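Local coordinates for interpain A (Prevotella intermedia, PDB 3BB7), which probably hydrolyses peptide bonds as a C10-family cysteine protease, and is captured here as a zymogen fragment holding part of the prodomain and the catalytic domain, at residues A[34-39]-A[293-298]; A[75-80]-A[272-277]; A[138-143]-A[150-155]; A[98-103]-A[180-185]. The protein carries 1 engineered substitution. All blocks are in the same frame, centred on the assembly; numbering follows the deposited sequence.

Interaction 1 of 4, residues A[34-39]-A[293-298]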
loop_
_atom_site.group_PDB
_atom_site.type_symbol
_atom_site.label_atom_id
_atom_site.label_comp_id
_atom_site.label_asym_id
_atom_site.label_seq_id
_atom_site.Cartn_x
_atom_site.Cartn_y
_atom_site.Cartn_z
ATOM N N GLU A 34 0.962 20.743 -11.559
ATOM C CA GLU A 34 0.755 21.440 -10.307
ATOM C C GLU A 34 0.171 20.511 -9.230
ATOM O O GLU A 34 0.687 20.424 -8.132
ATOM C CB GLU A 34 -0.180 22.610 -10.530
ATOM C CG GLU A 34 -0.287 23.496 -9.301
ATOM C CD GLU A 34 -1.141 24.727 -9.491
ATOM O OE1 GLU A 34 -2.252 24.649 -10.087
ATOM O OE2 GLU A 34 -0.695 25.783 -8.994
ATOM N N LEU A 35 -0.936 19.851 -9.518
ATOM C CA LEU A 35 -1.536 19.029 -8.479
ATOM C C LEU A 35 -0.897 17.649 -8.470
ATOM O O LEU A 35 -0.956 16.923 -9.478
ATOM C CB LEU A 35 -3.044 18.922 -8.669
ATOM C CG LEU A 35 -3.586 18.077 -7.508
ATOM C CD1 LEU A 35 -4.356 18.876 -6.527
ATOM C CD2 LEU A 35 -4.335 16.862 -7.971
ATOM N N LEU A 36 -0.315 17.289 -7.328
ATOM C CA LEU A 36 0.376 15.983 -7.171
ATOM C C LEU A 36 -0.487 14.968 -6.435
ATOM O O LEU A 36 -0.335 13.765 -6.631
ATOM C CB LEU A 36 1.698 16.176 -6.429
ATOM C CG LEU A 36 2.636 17.227 -7.064
ATOM C CD1 LEU A 36 3.797 17.521 -6.137
ATOM C CD2 LEU A 36 3.150 16.696 -8.394
ATOM N N GLY A 37 -1.366 15.452 -5.561
ATOM C CA GLY A 37 -2.218 14.578 -4.770
ATOM C C GLY A 37 -3.332 15.345 -4.134
ATOM O O GLY A 37 -3.257 16.565 -3.949
ATOM N N VAL A 38 -4.384 14.639 -3.791
ATOM C CA VAL A 38 -5.570 15.278 -3.229
ATOM C C VAL A 38 -6.326 14.294 -2.361
ATOM O O VAL A 38 -6.483 13.158 -2.735
ATOM C CB VAL A 38 -6.493 15.913 -4.329
ATOM C CG1 VAL A 38 -6.919 14.893 -5.395
ATOM C CG2 VAL A 38 -7.712 16.673 -3.700
ATOM N N SER A 39 -6.812 14.756 -1.222
ATOM C CA SER A 39 -7.541 13.904 -0.275
ATOM C C SER A 39 -8.774 14.632 0.200
ATOM O O SER A 39 -8.750 15.865 0.316
ATOM C CB SER A 39 -6.652 13.577 0.915
ATOM O OG SER A 39 -7.337 12.791 1.866
ATOM N N TYR A 293 -6.143 10.455 -3.669
ATOM C CA TYR A 293 -5.658 10.229 -5.038
ATOM C C TYR A 293 -4.316 10.900 -5.216
ATOM O O TYR A 293 -4.133 12.075 -4.872
ATOM C CB TYR A 293 -6.661 10.788 -6.026
ATOM C CG TYR A 293 -7.878 9.903 -6.251
ATOM C CD1 TYR A 293 -8.020 9.170 -7.428
ATOM C CD2 TYR A 293 -8.853 9.772 -5.277
ATOM C CE1 TYR A 293 -9.157 8.383 -7.645
ATOM C CE2 TYR A 293 -9.998 8.984 -5.485
ATOM C CZ TYR A 293 -10.117 8.269 -6.658
ATOM O OH TYR A 293 -11.257 7.513 -6.861
ATOM N N TYR A 294 -3.375 10.153 -5.770
ATOM C CA TYR A 294 -1.982 10.590 -5.866
ATOM C C TYR A 294 -1.372 10.264 -7.211
ATOM O O TYR A 294 -1.708 9.257 -7.821
ATOM C CB TYR A 294 -1.169 9.892 -4.753
ATOM C CG TYR A 294 -1.588 10.387 -3.374
ATOM C CD1 TYR A 294 -0.999 11.532 -2.830
ATOM C CD2 TYR A 294 -2.580 9.738 -2.626
ATOM C CE1 TYR A 294 -1.395 12.044 -1.606
ATOM C CE2 TYR A 294 -2.976 10.244 -1.349
ATOM C CZ TYR A 294 -2.349 11.393 -0.855
ATOM O OH TYR A 294 -2.718 11.955 0.350
ATOM N N LYS A 295 -0.452 11.091 -7.662
ATOM C CA LYS A 295 0.273 10.781 -8.898
ATOM C C LYS A 295 1.335 9.711 -8.698
ATOM O O LYS A 295 2.168 9.781 -7.783
ATOM C CB LYS A 295 0.923 12.056 -9.438
ATOM C CG LYS A 295 -0.106 13.003 -10.077
ATOM C CD LYS A 295 0.549 14.091 -10.866
ATOM C CE LYS A 295 -0.458 14.766 -11.787
ATOM N NZ LYS A 295 -0.587 14.101 -13.117
ATOM N N ILE A 296 1.320 8.725 -9.580
ATOM C CA ILE A 296 2.441 7.790 -9.696
ATOM C C ILE A 296 3.020 7.755 -11.125
ATOM O O ILE A 296 4.140 7.268 -11.323
ATOM C CB ILE A 296 2.146 6.347 -9.227
ATOM C CG1 ILE A 296 1.102 5.697 -10.134
ATOM C CG2 ILE A 296 1.761 6.339 -7.718
ATOM C CD1 ILE A 296 1.017 4.165 -9.994
ATOM N N ASP A 297 2.286 8.263 -12.110
ATOM C CA ASP A 297 2.817 8.209 -13.477
ATOM C C ASP A 297 4.196 8.848 -13.599
ATOM O O ASP A 297 5.096 8.309 -14.250
ATOM C CB ASP A 297 1.836 8.815 -14.499
ATOM C CG ASP A 297 1.336 10.211 -14.130
ATOM O OD1 ASP A 297 1.707 10.792 -13.080
ATOM O OD2 ASP A 297 0.539 10.757 -14.933
ATOM N N LEU A 298 4.379 9.966 -12.913
ATOM C CA LEU A 298 5.636 10.712 -12.986
ATOM C C LEU A 298 6.765 10.110 -12.144
ATOM O O LEU A 298 7.878 10.656 -12.134
ATOM C CB LEU A 298 5.397 12.172 -12.599
ATOM C CG LEU A 298 4.457 12.516 -11.449
ATOM C CD1 LEU A 298 4.785 11.817 -10.156
ATOM C CD2 LEU A 298 4.432 14.042 -11.233
#
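The ring of Y294 leans against the backbone of G37, its CD1 3.8 Å from CA of G37 in an approach oblique to the ring plane. W54 and W284 each meet this ring edge-to-face, and its hydroxyl bonds to the carbonyl of V290. Y293 sits on the other side of the sheet; its ring leads away from strand 35-39, and the contact falls to its CB, 4.2 Å from CG1 of V38.

Between these groups runs a short antiparallel ladder, G37 and Y294 being a non-hydrogen-bonded pair, V38 and Y293 a hydrogen-bonded one. V38 N donates to Y293 O over 2.8 Å, and Y293 N returns a bond of 2.9 Å to V38 O. K295 N adds a third, 2.9 Å to L36 O. On the far edge of strand 35-39, L36 and G37 both face V25 in a classic beta bulge.

The methylenes of K295 run beside L36 and L35 until CE lies 3.2 Å from L35 O, where a bend (chi4 -88°) turns NZ into a long ion pair with D297, whose OD2 also accepts from I75 N. L36 CD2 meets L298 CD2 at 4.1 Å, the side chains crossing at about a right angle.

Strand 35-39 belongs to the Spi-type prodomain, so the main-chain bonds extend the catalytic domain's sheet into it. This join rests on peptide groups and apolar packing; its one ion pair is long and lies within a single segment.

Interaction 2 of 4, residues A[75-80]-A[272-277]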
loop_
_atom_site.group_PDB
_atom_site.type_symbol
_atom_site.label_atom_id
_atom_site.label_comp_id
_atom_site.label_asym_id
_atom_site.label_seq_id
_atom_site.Cartn_x
_atom_site.Cartn_y
_atom_site.Cartn_z
ATOM N N ILE A 75 0.215 10.909 -17.709
ATOM C CA ILE A 75 -0.390 9.807 -18.461
ATOM C C ILE A 75 -1.801 9.643 -17.936
ATOM O O ILE A 75 -2.002 9.447 -16.711
ATOM C CB ILE A 75 0.421 8.513 -18.261
ATOM C CG1 ILE A 75 1.843 8.678 -18.793
ATOM C CG2 ILE A 75 -0.264 7.338 -18.946
ATOM C CD1 ILE A 75 2.761 7.533 -18.395
ATOM N N LYS A 76 -2.770 9.698 -18.847
ATOM C CA LYS A 76 -4.196 9.606 -18.515
ATOM C C LYS A 76 -4.751 8.338 -19.148
ATOM O O LYS A 76 -4.290 7.934 -20.235
ATOM C CB LYS A 76 -4.937 10.839 -19.040
ATOM C CG LYS A 76 -4.492 12.132 -18.376
ATOM C CD LYS A 76 -5.437 13.242 -18.684
ATOM C CE LYS A 76 -4.946 14.557 -18.149
ATOM N NZ LYS A 76 -5.925 15.672 -18.325
ATOM N N PRO A 77 -5.733 7.699 -18.487
ATOM C CA PRO A 77 -6.303 6.459 -19.026
ATOM C C PRO A 77 -7.085 6.736 -20.312
ATOM O O PRO A 77 -7.940 7.640 -20.337
ATOM C CB PRO A 77 -7.251 6.001 -17.911
ATOM C CG PRO A 77 -7.594 7.262 -17.146
ATOM C CD PRO A 77 -6.346 8.075 -17.200
ATOM N N ASP A 78 -6.819 5.953 -21.360
ATOM C CA ASP A 78 -7.523 6.103 -22.640
ATOM C C ASP A 78 -8.894 5.458 -22.510
ATOM O O ASP A 78 -8.967 4.254 -22.358
ATOM C CB ASP A 78 -6.700 5.383 -23.707
ATOM C CG ASP A 78 -7.280 5.523 -25.110
ATOM O OD1 ASP A 78 -6.534 5.234 -26.065
ATOM O OD2 ASP A 78 -8.447 5.919 -25.274
ATOM N N PRO A 79 -9.985 6.248 -22.563
ATOM C CA PRO A 79 -11.300 5.645 -22.358
ATOM C C PRO A 79 -11.755 4.726 -23.488
ATOM O O PRO A 79 -12.801 4.084 -23.358
ATOM C CB PRO A 79 -12.229 6.862 -22.201
ATOM C CG PRO A 79 -11.548 7.942 -22.902
ATOM C CD PRO A 79 -10.083 7.707 -22.783
ATOM N N SER A 80 -10.996 4.666 -24.581
ATOM C CA SER A 80 -11.272 3.693 -25.642
ATOM C C SER A 80 -10.672 2.326 -25.325
ATOM O O SER A 80 -11.016 1.337 -25.971
ATOM C CB SER A 80 -10.764 4.201 -27.008
ATOM O OG SER A 80 -9.359 4.033 -27.139
ATOM N N ASP A 272 -6.373 1.255 -5.459
ATOM C CA ASP A 272 -7.724 0.743 -5.564
ATOM C C ASP A 272 -8.643 1.582 -6.428
ATOM O O ASP A 272 -9.862 1.490 -6.321
ATOM C CB ASP A 272 -8.329 0.480 -4.177
ATOM C CG ASP A 272 -8.600 1.728 -3.392
ATOM O OD1 ASP A 272 -9.361 1.621 -2.401
ATOM O OD2 ASP A 272 -8.079 2.823 -3.745
ATOM N N GLY A 273 -8.056 2.343 -7.346
ATOM C CA GLY A 273 -8.881 3.096 -8.319
ATOM C C GLY A 273 -7.987 4.069 -9.065
ATOM O O GLY A 273 -6.773 4.162 -8.798
ATOM N N TYR A 274 -8.599 4.852 -9.945
ATOM C CA TYR A 274 -7.909 5.937 -10.639
ATOM C C TYR A 274 -8.942 6.899 -11.156
ATOM O O TYR A 274 -10.112 6.534 -11.320
ATOM C CB TYR A 274 -7.036 5.436 -11.789
ATOM C CG TYR A 274 -7.733 4.674 -12.904
ATOM C CD1 TYR A 274 -7.782 3.285 -12.907
ATOM C CD2 TYR A 274 -8.338 5.349 -13.967
ATOM C CE1 TYR A 274 -8.413 2.603 -13.930
ATOM C CE2 TYR A 274 -8.967 4.669 -14.991
ATOM C CZ TYR A 274 -8.974 3.291 -14.979
ATOM O OH TYR A 274 -9.590 2.606 -15.993
ATOM N N ASN A 275 -8.509 8.137 -11.378
ATOM C CA ASN A 275 -9.424 9.138 -11.918
ATOM C C ASN A 275 -9.113 9.428 -13.384
ATOM O O ASN A 275 -8.179 8.847 -13.968
ATOM C CB ASN A 275 -9.515 10.405 -11.023
ATOM C CG ASN A 275 -8.262 11.267 -11.023
ATOM O OD1 ASN A 275 -7.355 11.097 -11.835
ATOM N ND2 ASN A 275 -8.205 12.216 -10.071
ATOM N N LYS A 276 -9.909 10.307 -13.994
ATOM C CA LYS A 276 -9.741 10.610 -15.407
ATOM C C LYS A 276 -8.402 11.246 -15.752
ATOM O O LYS A 276 -7.926 11.112 -16.871
ATOM C CB LYS A 276 -10.879 11.513 -15.871
ATOM C CG LYS A 276 -12.184 10.819 -15.837
ATOM C CD LYS A 276 -13.240 11.753 -16.395
ATOM C CE LYS A 276 -14.583 11.077 -16.496
ATOM N NZ LYS A 276 -15.643 12.112 -16.821
ATOM N N ALA A 277 -7.801 11.954 -14.792
ATOM C CA ALA A 277 -6.525 12.572 -14.998
ATOM C C ALA A 277 -5.349 11.645 -14.668
ATOM O O ALA A 277 -4.195 12.063 -14.733
ATOM C CB ALA A 277 -6.461 13.830 -14.169
HETATM O O HOH W 1 -8.989 10.280 -19.214
#
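P77 packs closely against Y274: its CB stands 3.6 Å from CE2 of the tyrosine, and CG is equally near, the two side chains sliding past each other in opposite directions and meeting obliquely to the ring plane. A chi1 of 60° sets CG of Y274 between the backbone N and the carbonyl carbon. Further out, its hydroxyl bonds to A83 and T246, and F242 of helix 234-246 meets its ring. Two carbonyls complete the tight part: K276 O lies 3.4 Å from CD of P77, and N275 O 3.6 Å from CG.

Toward solvent the contact thins. The extended chain of K76 passes alongside the turn after strand 267-274, its CG 3.7 Å from A277 O and its CE 4.3 Å from A277 CB. A water sits 2.7 Å from K276 O and 3.1 Å from P77 O, with more acceptors around it than it has protons to give.

The loop following prodomain helix 49-68 is thus laid against the end of a catalytic-domain strand. With no direct hydrogen bond between the segments, the contact rests largely on C-H groups of P77, probably slightly polarised at CD, and of K76 against a ring and carbonyl oxygens.

Interaction 3 of 4, residues A[138-143]-A[150-155]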
loop_
_atom_site.group_PDB
_atom_site.type_symbol
_atom_site.label_atom_id
_atom_site.label_comp_id
_atom_site.label_asym_id
_atom_site.label_seq_id
_atom_site.Cartn_x
_atom_site.Cartn_y
_atom_site.Cartn_z
ATOM N N HIS A 138 3.308 -22.485 7.820
ATOM C CA HIS A 138 4.649 -21.930 7.754
ATOM C C HIS A 138 4.951 -21.170 9.028
ATOM O O HIS A 138 4.050 -20.703 9.708
ATOM C CB HIS A 138 4.777 -20.982 6.555
ATOM C CG HIS A 138 6.175 -20.517 6.269
ATOM N ND1 HIS A 138 7.217 -21.380 6.013
ATOM C CD2 HIS A 138 6.678 -19.262 6.120
ATOM C CE1 HIS A 138 8.311 -20.675 5.749
ATOM N NE2 HIS A 138 8.009 -19.391 5.802
ATOM N N THR A 139 6.247 -21.038 9.311
ATOM C CA THR A 139 6.738 -20.347 10.488
ATOM C C THR A 139 7.863 -19.397 10.089
ATOM O O THR A 139 8.705 -19.756 9.239
ATOM C CB THR A 139 7.255 -21.389 11.510
ATOM O OG1 THR A 139 6.168 -22.233 11.903
ATOM C CG2 THR A 139 7.835 -20.722 12.761
ATOM N N VAL A 140 7.840 -18.170 10.626
ATOM C CA VAL A 140 9.031 -17.312 10.618
ATOM C C VAL A 140 9.458 -17.075 12.065
ATOM O O VAL A 140 8.787 -17.531 13.010
ATOM C CB VAL A 140 8.779 -15.993 9.877
ATOM C CG1 VAL A 140 8.296 -16.262 8.444
ATOM C CG2 VAL A 140 7.762 -15.097 10.618
ATOM N N HIS A 141 10.590 -16.410 12.268
ATOM C CA HIS A 141 11.140 -16.248 13.623
ATOM C C HIS A 141 11.393 -14.792 13.924
ATOM O O HIS A 141 11.617 -13.977 13.009
ATOM C CB HIS A 141 12.422 -17.091 13.791
ATOM C CG HIS A 141 12.145 -18.564 13.749
ATOM N ND1 HIS A 141 12.116 -19.288 12.571
ATOM C CD2 HIS A 141 11.793 -19.433 14.731
ATOM C CE1 HIS A 141 11.784 -20.544 12.833
ATOM N NE2 HIS A 141 11.600 -20.662 14.138
ATOM N N TYR A 142 11.402 -14.473 15.223
ATOM C CA TYR A 142 11.766 -13.144 15.694
ATOM C C TYR A 142 12.904 -13.270 16.692
ATOM O O TYR A 142 12.755 -13.929 17.720
ATOM C CB TYR A 142 10.576 -12.429 16.341
ATOM C CG TYR A 142 11.009 -11.091 16.900
ATOM C CD1 TYR A 142 11.360 -10.033 16.044
ATOM C CD2 TYR A 142 11.093 -10.884 18.273
ATOM C CE1 TYR A 142 11.803 -8.804 16.544
ATOM C CE2 TYR A 142 11.522 -9.663 18.788
ATOM C CZ TYR A 142 11.877 -8.624 17.923
ATOM O OH TYR A 142 12.293 -7.410 18.418
ATOM N N PRO A 143 14.056 -12.642 16.409
ATOM C CA PRO A 143 14.352 -11.832 15.218
ATOM C C PRO A 143 14.485 -12.704 13.985
ATOM O O PRO A 143 14.795 -13.917 14.105
ATOM C CB PRO A 143 15.699 -11.222 15.579
ATOM C CG PRO A 143 16.328 -12.256 16.444
ATOM C CD PRO A 143 15.224 -12.740 17.306
ATOM N N VAL A 150 12.030 -16.654 18.418
ATOM C CA VAL A 150 10.613 -16.872 18.782
ATOM C C VAL A 150 9.833 -17.225 17.523
ATOM O O VAL A 150 9.843 -16.452 16.542
ATOM C CB VAL A 150 10.008 -15.612 19.494
ATOM C CG1 VAL A 150 8.508 -15.737 19.664
ATOM C CG2 VAL A 150 10.645 -15.404 20.830
ATOM N N ALA A 151 9.095 -18.341 17.553
ATOM C CA ALA A 151 8.336 -18.797 16.383
ATOM C C ALA A 151 7.060 -18.018 16.214
ATOM O O ALA A 151 6.298 -17.850 17.164
ATOM C CB ALA A 151 8.007 -20.310 16.512
ATOM N N ILE A 152 6.815 -17.587 14.987
ATOM C CA ILE A 152 5.555 -16.939 14.628
ATOM C C ILE A 152 4.992 -17.782 13.480
ATOM O O ILE A 152 5.540 -17.796 12.383
ATOM C CB ILE A 152 5.785 -15.480 14.189
ATOM C CG1 ILE A 152 6.388 -14.657 15.358
ATOM C CG2 ILE A 152 4.474 -14.879 13.657
ATOM C CD1 ILE A 152 7.041 -13.346 14.912
ATOM N N SER A 153 3.899 -18.501 13.753
ATOM C CA SER A 153 3.412 -19.546 12.850
ATOM C C SER A 153 2.006 -19.267 12.352
ATOM O O SER A 153 1.209 -18.638 13.051
ATOM C CB SER A 153 3.424 -20.890 13.583
ATOM O OG SER A 153 4.749 -21.186 13.996
ATOM N N ALA A 154 1.701 -19.788 11.165
ATOM C CA ALA A 154 0.365 -19.722 10.615
ATOM C C ALA A 154 -0.015 -21.098 10.061
ATOM O O ALA A 154 0.740 -21.685 9.265
ATOM C CB ALA A 154 0.361 -18.711 9.500
ATOM N N ASP A 155 -1.160 -21.617 10.488
ATOM C CA ASP A 155 -1.698 -22.861 9.922
ATOM C C ASP A 155 -2.782 -22.487 8.931
ATOM O O ASP A 155 -3.986 -22.497 9.241
ATOM C CB ASP A 155 -2.257 -23.743 11.036
ATOM C CG ASP A 155 -2.778 -25.068 10.513
ATOM O OD1 ASP A 155 -2.709 -25.297 9.269
ATOM O OD2 ASP A 155 -3.278 -25.867 11.356
#
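T139 OG1 and S153 OG share a hydrogen bond of 2.7 Å, in which either hydroxyl could donate. Both oxygens stand anti to their own carbonyl carbon (chi1 -62° at T139), which brings them together across a non-hydrogen-bonded pair. The other branch of T139 reaches diagonally, its CG2 3.8 Å from CB of A151, and CD2 of H141 lies 3.9 Å from CA of A151.

On the opposite face, V140 CG2 meets I152 CB at 4.1 Å, the side chains crossing obliquely, while I152 CD1 extends to CB of Y142 at 3.9 Å. All this rides on a two-stranded antiparallel beta hairpin that forms a small sheet of its own, apart from the main one. Six backbone bonds join H138 with A154, V140 with I152 and Y142 with V150.

The face bearing I152 and A154 is laid on helix 176-192, I152 touching L187 and V191 and A154 touching H188. Y197 packs on both V140 and I152. Beside A154, at the end away from the connecting loop, H138 touches V191 as well; its NE2 is hydrogen-bonded to E194, and the imidazole meets the ring of Y218.

Interaction 4 of 4, residues A[98-103]-A[180-185]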
loop_
_atom_site.group_PDB
_atom_site.type_symbol
_atom_site.label_atom_id
_atom_site.label_comp_id
_atom_site.label_asym_id
_atom_site.label_seq_id
_atom_site.Cartn_x
_atom_site.Cartn_y
_atom_site.Cartn_z
ATOM N N MET A 98 -2.575 -2.086 17.103
ATOM C CA MET A 98 -3.743 -2.803 17.635
ATOM C C MET A 98 -5.037 -2.421 16.917
ATOM O O MET A 98 -5.232 -1.255 16.598
ATOM C CB MET A 98 -3.860 -2.624 19.157
ATOM C CG MET A 98 -2.781 -3.399 19.891
ATOM S SD MET A 98 -3.008 -5.204 19.842
ATOM C CE MET A 98 -4.535 -5.376 20.787
ATOM N N PRO A 99 -5.921 -3.392 16.671
ATOM C CA PRO A 99 -5.826 -4.811 17.000
ATOM C C PRO A 99 -5.205 -5.682 15.905
ATOM O O PRO A 99 -5.129 -6.915 16.064
ATOM C CB PRO A 99 -7.291 -5.212 17.169
ATOM C CG PRO A 99 -7.994 -4.330 16.132
ATOM C CD PRO A 99 -7.229 -3.048 16.076
ATOM N N TYR A 100 -4.774 -5.061 14.806
ATOM C CA TYR A 100 -4.227 -5.800 13.666
ATOM C C TYR A 100 -3.086 -6.707 14.063
ATOM O O TYR A 100 -2.936 -7.789 13.477
ATOM C CB TYR A 100 -3.761 -4.805 12.606
ATOM C CG TYR A 100 -4.840 -3.764 12.296
ATOM C CD1 TYR A 100 -4.721 -2.432 12.735
ATOM C CD2 TYR A 100 -6.017 -4.128 11.606
ATOM C CE1 TYR A 100 -5.751 -1.484 12.473
ATOM C CE2 TYR A 100 -7.009 -3.185 11.332
ATOM C CZ TYR A 100 -6.881 -1.886 11.788
ATOM O OH TYR A 100 -7.900 -1.019 11.460
ATOM N N ASN A 101 -2.277 -6.242 15.031
ATOM C CA ASN A 101 -1.097 -6.995 15.473
ATOM C C ASN A 101 -1.321 -7.809 16.744
ATOM O O ASN A 101 -0.340 -8.253 17.363
ATOM C CB ASN A 101 0.099 -6.044 15.676
ATOM C CG ASN A 101 -0.104 -5.081 16.861
ATOM O OD1 ASN A 101 -1.224 -4.934 17.347
ATOM N ND2 ASN A 101 0.990 -4.441 17.333
ATOM N N LYS A 102 -2.575 -8.012 17.142
ATOM C CA LYS A 102 -2.919 -8.675 18.429
ATOM C C LYS A 102 -2.245 -10.019 18.619
ATOM O O LYS A 102 -1.908 -10.407 19.751
ATOM C CB LYS A 102 -4.467 -8.858 18.522
ATOM C CG LYS A 102 -5.043 -9.499 19.779
ATOM C CD LYS A 102 -6.572 -9.375 19.776
ATOM C CE LYS A 102 -7.153 -10.361 20.745
ATOM N NZ LYS A 102 -8.621 -10.193 20.868
ATOM N N LEU A 103 -2.085 -10.767 17.530
ATOM C CA LEU A 103 -1.564 -12.124 17.658
ATOM C C LEU A 103 -0.033 -12.226 17.583
ATOM O O LEU A 103 0.516 -13.335 17.691
ATOM C CB LEU A 103 -2.201 -13.040 16.615
ATOM C CG LEU A 103 -3.712 -13.161 16.748
ATOM C CD1 LEU A 103 -4.305 -14.010 15.638
ATOM C CD2 LEU A 103 -4.123 -13.732 18.114
ATOM N N ASN A 180 -10.040 -10.503 16.449
ATOM C CA ASN A 180 -9.378 -11.756 16.088
ATOM C C ASN A 180 -9.448 -12.087 14.589
ATOM O O ASN A 180 -8.522 -12.664 14.012
ATOM C CB ASN A 180 -9.947 -12.875 16.937
ATOM C CG ASN A 180 -9.426 -12.818 18.362
ATOM O OD1 ASN A 180 -8.346 -12.273 18.610
ATOM N ND2 ASN A 180 -10.163 -13.390 19.284
ATOM N N ALA A 181 -10.575 -11.749 13.967
ATOM C CA ALA A 181 -10.746 -11.999 12.543
ATOM C C ALA A 181 -9.664 -11.312 11.767
ATOM O O ALA A 181 -8.985 -11.945 10.965
ATOM C CB ALA A 181 -12.097 -11.529 12.076
ATOM N N VAL A 182 -9.510 -10.001 11.987
ATOM C CA VAL A 182 -8.527 -9.266 11.225
ATOM C C VAL A 182 -7.091 -9.603 11.660
ATOM O O VAL A 182 -6.192 -9.628 10.798
ATOM C CB VAL A 182 -8.805 -7.729 11.211
ATOM C CG1 VAL A 182 -8.506 -7.063 12.562
ATOM C CG2 VAL A 182 -8.004 -7.062 10.119
ATOM N N ALA A 183 -6.873 -9.855 12.960
ATOM C CA ALA A 183 -5.527 -10.162 13.444
ATOM C C ALA A 183 -5.007 -11.468 12.856
ATOM O O ALA A 183 -3.826 -11.578 12.589
ATOM C CB ALA A 183 -5.517 -10.238 14.953
ATOM N N THR A 184 -5.891 -12.467 12.702
ATOM C CA THR A 184 -5.510 -13.739 12.093
ATOM C C THR A 184 -5.070 -13.504 10.651
ATOM O O THR A 184 -4.022 -14.003 10.245
ATOM C CB THR A 184 -6.695 -14.710 12.148
ATOM O OG1 THR A 184 -7.014 -14.977 13.527
ATOM C CG2 THR A 184 -6.359 -15.998 11.422
ATOM N N LEU A 185 -5.872 -12.752 9.888
ATOM C CA LEU A 185 -5.548 -12.456 8.501
ATOM C C LEU A 185 -4.209 -11.699 8.377
ATOM O O LEU A 185 -3.364 -12.042 7.542
ATOM C CB LEU A 185 -6.701 -11.674 7.853
ATOM C CG LEU A 185 -6.505 -11.270 6.387
ATOM C CD1 LEU A 185 -6.377 -12.539 5.480
ATOM C CD2 LEU A 185 -7.639 -10.399 5.904
HETATM O O HOH W 2 -2.056 -10.275 14.517
HETATM O O HOH W 3 -8.599 -13.220 22.005
#
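The type I beta turn from P99 to K102, closed by K102 N donating to P99 O at 3.0 Å, rests against helix 176-192, with Y100 and A183 having the nearest CA atoms. At A183 the turn comes close: CB is 3.5 Å from P99 O, and CA-H points at the carbonyl oxygen of Y100. Y100 takes V182 at its edge, CG2 of the valine lying in the ring plane 3.8 Å from CD2, while P99 CD lies over one face, offset toward the rim.

In this catalytic domain of clan CA the turn belongs to the loop leading to helix 116-128, which starts at A116, the engineered residue at the predicted nucleophile position; the Y100 side chain is about 11 Å from that of A116.

L103 lies against the helix at the contact's edge, its CG 3.9 Å from A183 CB and its CD1 3.6 Å from OG1 of T184. That hydroxyl donates to N180 O, which also accepts T184 N from the opposite face of the carbonyl plane. A water ties Y100 O, L103 N and A183 O together. K102, with CG anti to its backbone N (chi1 -179°) and extended beyond, reaches N180 OD1 with NZ in a weak bond of 3.1 Å; a second water joins N180 ND2 and, weakly, K102 NZ.

Overall arrangement
The four contacts fall into two pairs on opposite sides of the chain's centre. Interactions 1 and 2, with centres 13 Å apart, touch directly: D297 OD2 lies 2.8 Å from I75 N, a probable hydrogen bond, and Y293 CE1 packs 3.8 Å from N275 N. Both reach the large antiparallel sheet, one where the prodomain joins it and the other at the end of the strand that starts with H267, the predicted proton acceptor. Interactions 3 and 4 have centres 15 Å apart, and both involve helix 176-192, which supplies one segment of interaction 4 and packs against the hairpin of interaction 3. Interaction 4 comes within about 11 Å, between the side chains of Y100 and A116, of the altered nucleophile position.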